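Local coordinates for protein aldose 1-epimerase (Caenorhabditis elegans, PDB 1LUR) that probably catalyses the interconversion of the alpha and beta anomers of aldose sugars, as a homologue of galactose mutarotase (GalM), at residues L82-M91 and N129-G137; T170-D181 and N297-Q305. All coordinates share one frame; numbering follows the deposited sequence.

Contact 1. Residues L82-M91 and N129-G137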
loop_
_atom_site.group_PDB
_atom_site.type_symbol
_atom_site.label_atom_id
_atom_site.label_comp_id
_atom_site.label_asym_id
_atom_site.label_seq_id
_atom_site.Cartn_x
_atom_site.Cartn_y
_atom_site.Cartn_z
ATOM N N LEU A 82 -8.688 -16.095 13.580
ATOM C CA LEU A 82 -7.338 -16.019 14.120
ATOM C C LEU A 82 -7.394 -16.216 15.619
ATOM O O LEU A 82 -8.465 -16.165 16.225
ATOM C CB LEU A 82 -6.693 -14.659 13.801
ATOM C CG LEU A 82 -7.307 -13.390 14.403
ATOM C CD1 LEU A 82 -6.843 -13.204 15.854
ATOM C CD2 LEU A 82 -6.891 -12.189 13.565
ATOM N N HIS A 83 -6.235 -16.458 16.213
ATOM C CA HIS A 83 -6.145 -16.654 17.642
ATOM C C HIS A 83 -5.248 -15.552 18.177
ATOM O O HIS A 83 -4.145 -15.348 17.675
ATOM C CB HIS A 83 -5.556 -18.030 17.959
ATOM C CG HIS A 83 -6.364 -19.166 17.411
ATOM N ND1 HIS A 83 -6.250 -19.600 16.107
ATOM C CD2 HIS A 83 -7.329 -19.928 17.977
ATOM C CE1 HIS A 83 -7.110 -20.582 15.895
ATOM N NE2 HIS A 83 -7.778 -20.800 17.013
ATOM N N PHE A 84 -5.733 -14.822 19.175
ATOM C CA PHE A 84 -4.952 -13.745 19.760
ATOM C C PHE A 84 -4.974 -13.854 21.275
ATOM O O PHE A 84 -6.038 -13.799 21.887
ATOM C CB PHE A 84 -5.515 -12.384 19.340
ATOM C CG PHE A 84 -4.735 -11.224 19.877
ATOM C CD1 PHE A 84 -3.497 -10.892 19.338
ATOM C CD2 PHE A 84 -5.209 -10.496 20.962
ATOM C CE1 PHE A 84 -2.739 -9.854 19.876
ATOM C CE2 PHE A 84 -4.459 -9.457 21.506
ATOM C CZ PHE A 84 -3.224 -9.136 20.963
ATOM N N ASP A 85 -3.798 -14.011 21.872
ATOM C CA ASP A 85 -3.692 -14.123 23.320
ATOM C C ASP A 85 -4.587 -15.234 23.898
ATOM O O ASP A 85 -5.249 -15.047 24.919
ATOM C CB ASP A 85 -4.022 -12.767 23.961
ATOM C CG ASP A 85 -2.890 -11.742 23.797
ATOM O OD1 ASP A 85 -1.859 -12.076 23.168
ATOM O OD2 ASP A 85 -3.035 -10.604 24.301
ATOM N N GLY A 86 -4.592 -16.385 23.228
ATOM C CA GLY A 86 -5.390 -17.518 23.670
ATOM C C GLY A 86 -6.886 -17.410 23.436
ATOM O O GLY A 86 -7.664 -18.233 23.920
ATOM N N LYS A 87 -7.296 -16.404 22.678
ATOM C CA LYS A 87 -8.708 -16.210 22.397
ATOM C C LYS A 87 -8.947 -16.199 20.894
ATOM O O LYS A 87 -8.196 -15.580 20.143
ATOM C CB LYS A 87 -9.160 -14.893 23.020
ATOM C CG LYS A 87 -10.648 -14.674 23.047
ATOM C CD LYS A 87 -10.958 -13.352 23.718
ATOM C CE LYS A 87 -12.436 -13.026 23.641
ATOM N NZ LYS A 87 -12.686 -11.623 24.076
ATOM N N GLN A 88 -9.991 -16.889 20.450
ATOM C CA GLN A 88 -10.282 -16.927 19.028
ATOM C C GLN A 88 -11.175 -15.780 18.584
ATOM O O GLN A 88 -12.150 -15.438 19.251
ATOM C CB GLN A 88 -10.932 -18.261 18.644
ATOM C CG GLN A 88 -11.075 -18.440 17.136
ATOM C CD GLN A 88 -11.421 -19.862 16.737
ATOM O OE1 GLN A 88 -12.490 -20.366 17.064
ATOM N NE2 GLN A 88 -10.507 -20.516 16.025
ATOM N N TYR A 89 -10.822 -15.175 17.456
ATOM C CA TYR A 89 -11.592 -14.068 16.905
ATOM C C TYR A 89 -12.057 -14.508 15.532
ATOM O O TYR A 89 -11.260 -14.985 14.722
ATOM C CB TYR A 89 -10.734 -12.809 16.803
ATOM C CG TYR A 89 -10.472 -12.182 18.146
ATOM C CD1 TYR A 89 -11.276 -11.147 18.625
ATOM C CD2 TYR A 89 -9.462 -12.666 18.967
ATOM C CE1 TYR A 89 -11.077 -10.616 19.895
ATOM C CE2 TYR A 89 -9.254 -12.146 20.237
ATOM C CZ TYR A 89 -10.062 -11.126 20.695
ATOM O OH TYR A 89 -9.865 -10.636 21.956
ATOM N N THR A 90 -13.354 -14.369 15.288
ATOM C CA THR A 90 -13.943 -14.753 14.015
ATOM C C THR A 90 -14.725 -13.587 13.451
ATOM O O THR A 90 -15.590 -13.027 14.121
ATOM C CB THR A 90 -14.875 -15.947 14.200
ATOM O OG1 THR A 90 -15.763 -15.687 15.296
ATOM C CG2 THR A 90 -14.068 -17.193 14.500
HETATM N N MSE A 91 -14.396 -13.209 12.221
HETATM C CA MSE A 91 -15.061 -12.102 11.562
HETATM C C MSE A 91 -15.957 -12.630 10.435
HETATM O O MSE A 91 -15.915 -13.820 10.101
HETATM C CB MSE A 91 -14.009 -11.139 11.001
HETATM C CG MSE A 91 -13.226 -10.340 12.059
HETATM SE SE MSE A 91 -12.006 -11.350 13.192
HETATM C CE MSE A 91 -13.076 -11.469 14.808
ATOM N N ASN A 129 -11.763 -0.026 17.173
ATOM C CA ASN A 129 -11.806 -1.051 18.205
ATOM C C ASN A 129 -12.574 -2.255 17.677
ATOM O O ASN A 129 -13.118 -2.215 16.573
ATOM C CB ASN A 129 -12.475 -0.530 19.486
ATOM C CG ASN A 129 -13.886 -0.031 19.253
ATOM O OD1 ASN A 129 -14.574 -0.474 18.335
ATOM N ND2 ASN A 129 -14.333 0.896 20.105
ATOM N N GLU A 130 -12.635 -3.321 18.470
ATOM C CA GLU A 130 -13.343 -4.521 18.043
ATOM C C GLU A 130 -14.767 -4.249 17.536
ATOM O O GLU A 130 -15.202 -4.878 16.573
ATOM C CB GLU A 130 -13.363 -5.558 19.179
ATOM C CG GLU A 130 -13.887 -6.939 18.759
ATOM C CD GLU A 130 -13.860 -7.958 19.895
ATOM O OE1 GLU A 130 -13.478 -7.574 21.019
ATOM O OE2 GLU A 130 -14.220 -9.143 19.664
ATOM N N GLN A 131 -15.492 -3.318 18.159
ATOM C CA GLN A 131 -16.857 -3.034 17.702
ATOM C C GLN A 131 -16.898 -2.471 16.292
ATOM O O GLN A 131 -17.870 -2.678 15.569
ATOM C CB GLN A 131 -17.582 -2.050 18.628
ATOM C CG GLN A 131 -18.179 -2.666 19.875
ATOM C CD GLN A 131 -17.279 -2.510 21.078
ATOM O OE1 GLN A 131 -16.866 -1.394 21.417
ATOM N NE2 GLN A 131 -16.974 -3.622 21.741
ATOM N N ASP A 132 -15.850 -1.752 15.906
ATOM C CA ASP A 132 -15.789 -1.166 14.573
ATOM C C ASP A 132 -15.484 -2.168 13.471
ATOM O O ASP A 132 -16.094 -2.120 12.400
ATOM C CB ASP A 132 -14.709 -0.078 14.487
ATOM C CG ASP A 132 -14.985 1.101 15.381
ATOM O OD1 ASP A 132 -16.081 1.689 15.269
ATOM O OD2 ASP A 132 -14.096 1.448 16.184
ATOM N N ASP A 133 -14.552 -3.082 13.732
ATOM C CA ASP A 133 -14.177 -4.066 12.722
ATOM C C ASP A 133 -14.043 -5.529 13.126
ATOM O O ASP A 133 -13.596 -6.346 12.322
ATOM C CB ASP A 133 -12.861 -3.621 12.106
ATOM C CG ASP A 133 -11.797 -3.354 13.163
ATOM O OD1 ASP A 133 -11.822 -4.040 14.209
ATOM O OD2 ASP A 133 -10.937 -2.475 12.954
ATOM N N GLY A 134 -14.387 -5.859 14.366
ATOM C CA GLY A 134 -14.280 -7.241 14.798
ATOM C C GLY A 134 -12.883 -7.740 15.128
ATOM O O GLY A 134 -12.725 -8.882 15.566
ATOM N N LEU A 135 -11.859 -6.920 14.906
ATOM C CA LEU A 135 -10.498 -7.350 15.214
ATOM C C LEU A 135 -10.242 -7.068 16.706
ATOM O O LEU A 135 -10.882 -6.201 17.302
ATOM C CB LEU A 135 -9.493 -6.635 14.295
ATOM C CG LEU A 135 -9.489 -7.149 12.837
ATOM C CD1 LEU A 135 -8.733 -6.185 11.928
ATOM C CD2 LEU A 135 -8.850 -8.546 12.775
ATOM N N PRO A 136 -9.310 -7.802 17.329
ATOM C CA PRO A 136 -9.042 -7.583 18.757
ATOM C C PRO A 136 -8.562 -6.201 19.170
ATOM O O PRO A 136 -7.932 -5.491 18.389
ATOM C CB PRO A 136 -8.022 -8.669 19.090
ATOM C CG PRO A 136 -7.267 -8.828 17.793
ATOM C CD PRO A 136 -8.381 -8.796 16.760
ATOM N N GLY A 137 -8.895 -5.830 20.406
ATOM C CA GLY A 137 -8.503 -4.546 20.960
ATOM C C GLY A 137 -8.876 -3.279 20.220
ATOM O O GLY A 137 -9.854 -3.230 19.483
HETATM O O HOH W 1 -14.441 -11.206 21.271
HETATM O O HOH W 2 -10.143 -7.922 22.592
#

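Contact 2. Residues T170-D181 and N297-Q305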
loop_
_atom_site.group_PDB
_atom_site.type_symbol
_atom_site.label_atom_id
_atom_site.label_comp_id
_atom_site.label_asym_id
_atom_site.label_seq_id
_atom_site.Cartn_x
_atom_site.Cartn_y
_atom_site.Cartn_z
ATOM N N THR A 170 -0.642 -0.551 5.594
ATOM C CA THR A 170 -0.002 -0.378 4.295
ATOM C C THR A 170 -0.717 0.734 3.546
ATOM O O THR A 170 -1.732 1.257 4.017
ATOM C CB THR A 170 0.002 -1.643 3.401
ATOM O OG1 THR A 170 0.992 -1.466 2.372
ATOM C CG2 THR A 170 -1.354 -1.862 2.718
ATOM N N ASN A 171 -0.149 1.121 2.407
ATOM C CA ASN A 171 -0.712 2.167 1.553
ATOM C C ASN A 171 -1.047 1.423 0.268
ATOM O O ASN A 171 -0.201 0.721 -0.289
ATOM C CB ASN A 171 0.301 3.275 1.280
ATOM C CG ASN A 171 -0.207 4.271 0.263
ATOM O OD1 ASN A 171 -0.042 4.080 -0.940
ATOM N ND2 ASN A 171 -0.865 5.322 0.741
ATOM N N HIS A 172 -2.272 1.581 -0.213
ATOM C CA HIS A 172 -2.684 0.886 -1.422
ATOM C C HIS A 172 -2.722 1.680 -2.726
ATOM O O HIS A 172 -3.639 1.508 -3.531
ATOM C CB HIS A 172 -4.055 0.245 -1.172
ATOM C CG HIS A 172 -4.258 -1.050 -1.898
ATOM N ND1 HIS A 172 -4.284 -1.140 -3.275
ATOM C CD2 HIS A 172 -4.432 -2.311 -1.435
ATOM C CE1 HIS A 172 -4.463 -2.402 -3.627
ATOM N NE2 HIS A 172 -4.557 -3.133 -2.531
ATOM N N ALA A 173 -1.733 2.536 -2.951
ATOM C CA ALA A 173 -1.710 3.324 -4.182
ATOM C C ALA A 173 -1.302 2.457 -5.373
ATOM O O ALA A 173 -0.382 1.648 -5.274
ATOM C CB ALA A 173 -0.745 4.494 -4.037
ATOM N N TYR A 174 -2.012 2.620 -6.486
ATOM C CA TYR A 174 -1.743 1.875 -7.715
ATOM C C TYR A 174 -0.873 2.805 -8.560
ATOM O O TYR A 174 -1.292 3.919 -8.878
ATOM C CB TYR A 174 -3.038 1.583 -8.477
ATOM C CG TYR A 174 -3.935 0.512 -7.885
ATOM C CD1 TYR A 174 -4.616 0.717 -6.681
ATOM C CD2 TYR A 174 -4.153 -0.685 -8.567
ATOM C CE1 TYR A 174 -5.499 -0.248 -6.180
ATOM C CE2 TYR A 174 -5.028 -1.651 -8.076
ATOM C CZ TYR A 174 -5.698 -1.429 -6.887
ATOM O OH TYR A 174 -6.562 -2.394 -6.416
ATOM N N TRP A 175 0.318 2.347 -8.935
ATOM C CA TRP A 175 1.222 3.168 -9.731
ATOM C C TRP A 175 1.325 2.878 -11.226
ATOM O O TRP A 175 1.339 1.728 -11.660
ATOM C CB TRP A 175 2.625 3.120 -9.124
ATOM C CG TRP A 175 2.667 3.497 -7.680
ATOM C CD1 TRP A 175 2.466 2.670 -6.611
ATOM C CD2 TRP A 175 2.901 4.804 -7.138
ATOM N NE1 TRP A 175 2.562 3.380 -5.438
ATOM C CE2 TRP A 175 2.827 4.692 -5.732
ATOM C CE3 TRP A 175 3.163 6.060 -7.704
ATOM C CZ2 TRP A 175 3.009 5.790 -4.881
ATOM C CZ3 TRP A 175 3.344 7.149 -6.858
ATOM C CH2 TRP A 175 3.265 7.004 -5.463
ATOM N N ASN A 176 1.407 3.960 -11.994
ATOM C CA ASN A 176 1.521 3.941 -13.450
ATOM C C ASN A 176 2.247 5.257 -13.715
ATOM O O ASN A 176 1.681 6.334 -13.534
ATOM C CB ASN A 176 0.141 3.950 -14.113
ATOM C CG ASN A 176 0.226 3.951 -15.626
ATOM O OD1 ASN A 176 0.815 4.853 -16.224
ATOM N ND2 ASN A 176 -0.356 2.936 -16.254
ATOM N N LEU A 177 3.502 5.161 -14.137
ATOM C CA LEU A 177 4.321 6.335 -14.409
ATOM C C LEU A 177 4.249 7.032 -15.770
ATOM O O LEU A 177 4.803 8.121 -15.919
ATOM C CB LEU A 177 5.782 5.983 -14.113
ATOM C CG LEU A 177 6.008 5.147 -12.846
ATOM C CD1 LEU A 177 7.498 4.873 -12.664
ATOM C CD2 LEU A 177 5.449 5.880 -11.635
ATOM N N ASP A 178 3.579 6.445 -16.760
ATOM C CA ASP A 178 3.512 7.102 -18.070
ATOM C C ASP A 178 2.146 7.171 -18.741
ATOM O O ASP A 178 2.025 7.692 -19.853
ATOM C CB ASP A 178 4.503 6.445 -19.036
ATOM C CG ASP A 178 4.261 4.959 -19.201
ATOM O OD1 ASP A 178 3.087 4.558 -19.326
ATOM O OD2 ASP A 178 5.244 4.191 -19.216
ATOM N N GLY A 179 1.123 6.645 -18.083
ATOM C CA GLY A 179 -0.206 6.680 -18.661
ATOM C C GLY A 179 -0.529 5.546 -19.612
ATOM O O GLY A 179 -1.641 5.482 -20.136
ATOM N N SER A 180 0.425 4.650 -19.845
ATOM C CA SER A 180 0.194 3.524 -20.748
ATOM C C SER A 180 -1.023 2.724 -20.295
ATOM O O SER A 180 -1.392 2.752 -19.121
ATOM C CB SER A 180 1.418 2.600 -20.787
ATOM O OG SER A 180 2.520 3.221 -21.431
ATOM N N ASP A 181 -1.647 2.011 -21.226
ATOM C CA ASP A 181 -2.820 1.210 -20.897
ATOM C C ASP A 181 -2.470 0.152 -19.855
ATOM O O ASP A 181 -3.327 -0.280 -19.084
ATOM C CB ASP A 181 -3.369 0.537 -22.155
ATOM C CG ASP A 181 -3.965 1.527 -23.130
ATOM O OD1 ASP A 181 -3.218 2.397 -23.629
ATOM O OD2 ASP A 181 -5.183 1.440 -23.396
ATOM N N ASN A 297 -4.029 -5.274 -15.596
ATOM C CA ASN A 297 -2.629 -4.870 -15.549
ATOM C C ASN A 297 -2.380 -3.387 -15.838
ATOM O O ASN A 297 -1.303 -3.015 -16.310
ATOM C CB ASN A 297 -1.798 -5.730 -16.512
ATOM C CG ASN A 297 -1.891 -7.218 -16.200
ATOM O OD1 ASN A 297 -1.737 -7.635 -15.051
ATOM N ND2 ASN A 297 -2.134 -8.025 -17.225
ATOM N N LYS A 298 -3.366 -2.543 -15.547
ATOM C CA LYS A 298 -3.239 -1.107 -15.776
ATOM C C LYS A 298 -2.117 -0.482 -14.948
ATOM O O LYS A 298 -1.294 0.275 -15.465
ATOM C CB LYS A 298 -4.557 -0.399 -15.447
ATOM C CG LYS A 298 -4.446 1.118 -15.309
ATOM C CD LYS A 298 -3.927 1.779 -16.580
ATOM C CE LYS A 298 -3.853 3.296 -16.428
ATOM N NZ LYS A 298 -3.352 3.962 -17.670
ATOM N N ALA A 299 -2.086 -0.791 -13.656
ATOM C CA ALA A 299 -1.053 -0.241 -12.792
ATOM C C ALA A 299 -0.411 -1.289 -11.902
ATOM O O ALA A 299 -0.709 -2.483 -11.991
ATOM C CB ALA A 299 -1.632 0.883 -11.936
ATOM N N LEU A 300 0.490 -0.828 -11.047
ATOM C CA LEU A 300 1.187 -1.706 -10.129
ATOM C C LEU A 300 0.963 -1.209 -8.710
ATOM O O LEU A 300 1.450 -0.140 -8.337
ATOM C CB LEU A 300 2.686 -1.721 -10.425
ATOM C CG LEU A 300 3.531 -2.581 -9.480
ATOM C CD1 LEU A 300 3.197 -4.048 -9.695
ATOM C CD2 LEU A 300 5.009 -2.338 -9.729
ATOM N N ALA A 301 0.203 -1.974 -7.931
ATOM C CA ALA A 301 -0.065 -1.597 -6.553
ATOM C C ALA A 301 1.191 -1.965 -5.784
ATOM O O ALA A 301 1.666 -3.095 -5.862
ATOM C CB ALA A 301 -1.265 -2.363 -6.011
ATOM N N ILE A 302 1.744 -0.997 -5.065
ATOM C CA ILE A 302 2.949 -1.220 -4.283
ATOM C C ILE A 302 2.536 -0.996 -2.836
ATOM O O ILE A 302 2.221 0.126 -2.436
ATOM C CB ILE A 302 4.063 -0.237 -4.707
ATOM C CG1 ILE A 302 4.381 -0.443 -6.194
ATOM C CG2 ILE A 302 5.302 -0.465 -3.871
ATOM C CD1 ILE A 302 5.503 0.443 -6.735
ATOM N N GLU A 303 2.535 -2.075 -2.061
ATOM C CA GLU A 303 2.140 -2.014 -0.659
ATOM C C GLU A 303 3.163 -2.501 0.358
ATOM O O GLU A 303 3.242 -3.699 0.645
ATOM C CB GLU A 303 0.843 -2.815 -0.487
ATOM C CG GLU A 303 -0.009 -2.849 -1.751
ATOM C CD GLU A 303 -1.195 -3.802 -1.678
ATOM O OE1 GLU A 303 -1.665 -4.238 -2.748
ATOM O OE2 GLU A 303 -1.668 -4.110 -0.566
ATOM N N PRO A 304 3.977 -1.578 0.904
ATOM C CA PRO A 304 4.985 -1.938 1.907
ATOM C C PRO A 304 4.160 -2.360 3.118
ATOM O O PRO A 304 3.276 -1.621 3.540
ATOM C CB PRO A 304 5.722 -0.626 2.137
ATOM C CG PRO A 304 5.656 0.027 0.777
ATOM C CD PRO A 304 4.217 -0.221 0.379
ATOM N N GLN A 305 4.442 -3.524 3.685
ATOM C CA GLN A 305 3.662 -3.988 4.839
ATOM C C GLN A 305 4.356 -5.164 5.503
ATOM O O GLN A 305 5.449 -5.561 5.098
ATOM C CB GLN A 305 2.310 -4.496 4.322
ATOM C CG GLN A 305 2.515 -5.676 3.349
ATOM C CD GLN A 305 1.236 -6.338 2.854
ATOM O OE1 GLN A 305 0.423 -5.720 2.169
ATOM N NE2 GLN A 305 1.066 -7.617 3.186
HETATM O O HOH W 3 2.132 2.683 -2.154
#

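Contact 1. Residues L82-M91 and N129-G137
Leu82 meets Leu135 branch to branch, with its CD2 4.2 Å from CD2 of that residue. Leu166 and Pro311 also touch Leu82, and an aliphatic side chain suits so apolar a place. Phe84, two residues on, shares this side of the strand. Its CG stands anti to the backbone N (chi1 -178°), which turns one ring face to Pro136 CG and puts CD2 3.8 Å from Pro136 CB. The chain then reverses through a type I' turn from Phe84 to Lys87, in which Gly86 easily adopts the positive phi required. Strands 81-84 and 87-90 thus make a two-stranded beta hairpin, and its Leu82, Phe84 and Tyr89 side is set against the short helix 130-133 and the loop that follows. That helix starts with a capping box, Asn129 and Asp132 each accepting from the other's backbone N, and Gly134 breaks its geometry with a positive phi. Past the turn, Lys87 reaches out with an extended chain to a water that it holds weakly; the same water donates to Glu130 OE2 at 2.6 Å, so a water bridges the two opposite charges, which do not touch. Tyr89 offers the ring face on which the proline rides: Pro136 CB lies 3.7 Å from the ring centroid, 18° off the normal, a CH-pi contact well served by a rigid pyrrolidine. Glu130 comes to the ring's edge instead, OE2 3.5 Å from Tyr89 CE1. Beyond the ring, Tyr89 OH is 2.8 Å from a second water, which accepts from Gly137 N. Met91, modelled as selenomethionine, bends its chain over Gly134, where a beta carbon would crowd Met91 CG, and brings SE to 4.2 Å from Leu135 CD2.

Contact 2. Residues T170-D181 and N297-Q305
Thr170 turns its hydroxyl to the neighbouring strand, OG1 donating to Pro304 O at 2.6 Å from above the carbonyl plane; a chi1 of -162° aims OG1 there, anti to the backbone N, while CB packs on Gln305 CB. The Glu303 carboxylate lies over one face of the His172 ring, the planes 43° apart and Glu303 CD 3.4 Å above the imidazole, too poorly angled for a hydrogen bond. The antiparallel strands close to 4.0 Å between the CA atoms of Tyr174 and Ala301, and an alanine fits that pinch opposite the larger tyrosine. The Ala301 methyl fills the hollow under the Tyr174 ring, 4.3 Å from its centroid in a CH-pi contact, while Ala299 CB sits at the ring's edge. On the other face of the sheet Trp175 presses CD1 against Ile302 CG1 at 3.7 Å, the two side chains crossing at about a right angle, with Leu267 touching both. The Trp175 backbone exchanges a pair of hydrogen bonds with Leu300. Farther along, Asn176 ND2 gives one hydrogen to Lys298 O at 2.9 Å and the other to Ser180 O, and OD1 takes Gly179 N. Lys298 NZ reaches Ser180 O at 2.7 Å from the opposite face of that carbonyl. A leucine in place of Asn176 would probably leave Lys298 O and Gly179 N without their mates and let the 177-180 turn drift. Since Lys298 NZ also forms a salt bridge with Glu292, the buried lysine charge is probably well compensated, and the His172-Glu303 juxtaposition is consistent with the histidine and glutamate galactose mutarotases use in catalysis.

Contact 1 closes along the chain before contact 2 opens, and the two never touch: their centres lie 31 Å apart and their nearest atoms about 12 Å. Contact 1 is peripheral, about 23 Å from the chain centre, where a hairpin rests on the connection between strands 121-129 and 138-147 of the large antiparallel sheet. Contact 2 sits about 9 Å from that centre, inside the second sheet, and holds the His172-Glu303 pair that probably belongs to the sugar-binding cleft of this beta-sandwich family. Tyr99 OH bonds to the backbone O of Asp133, and His101, two residues on, meets His172. Arg72, just after strand 69-70, which pairs with 170-175, forms a salt bridge with the Asp133 side chain.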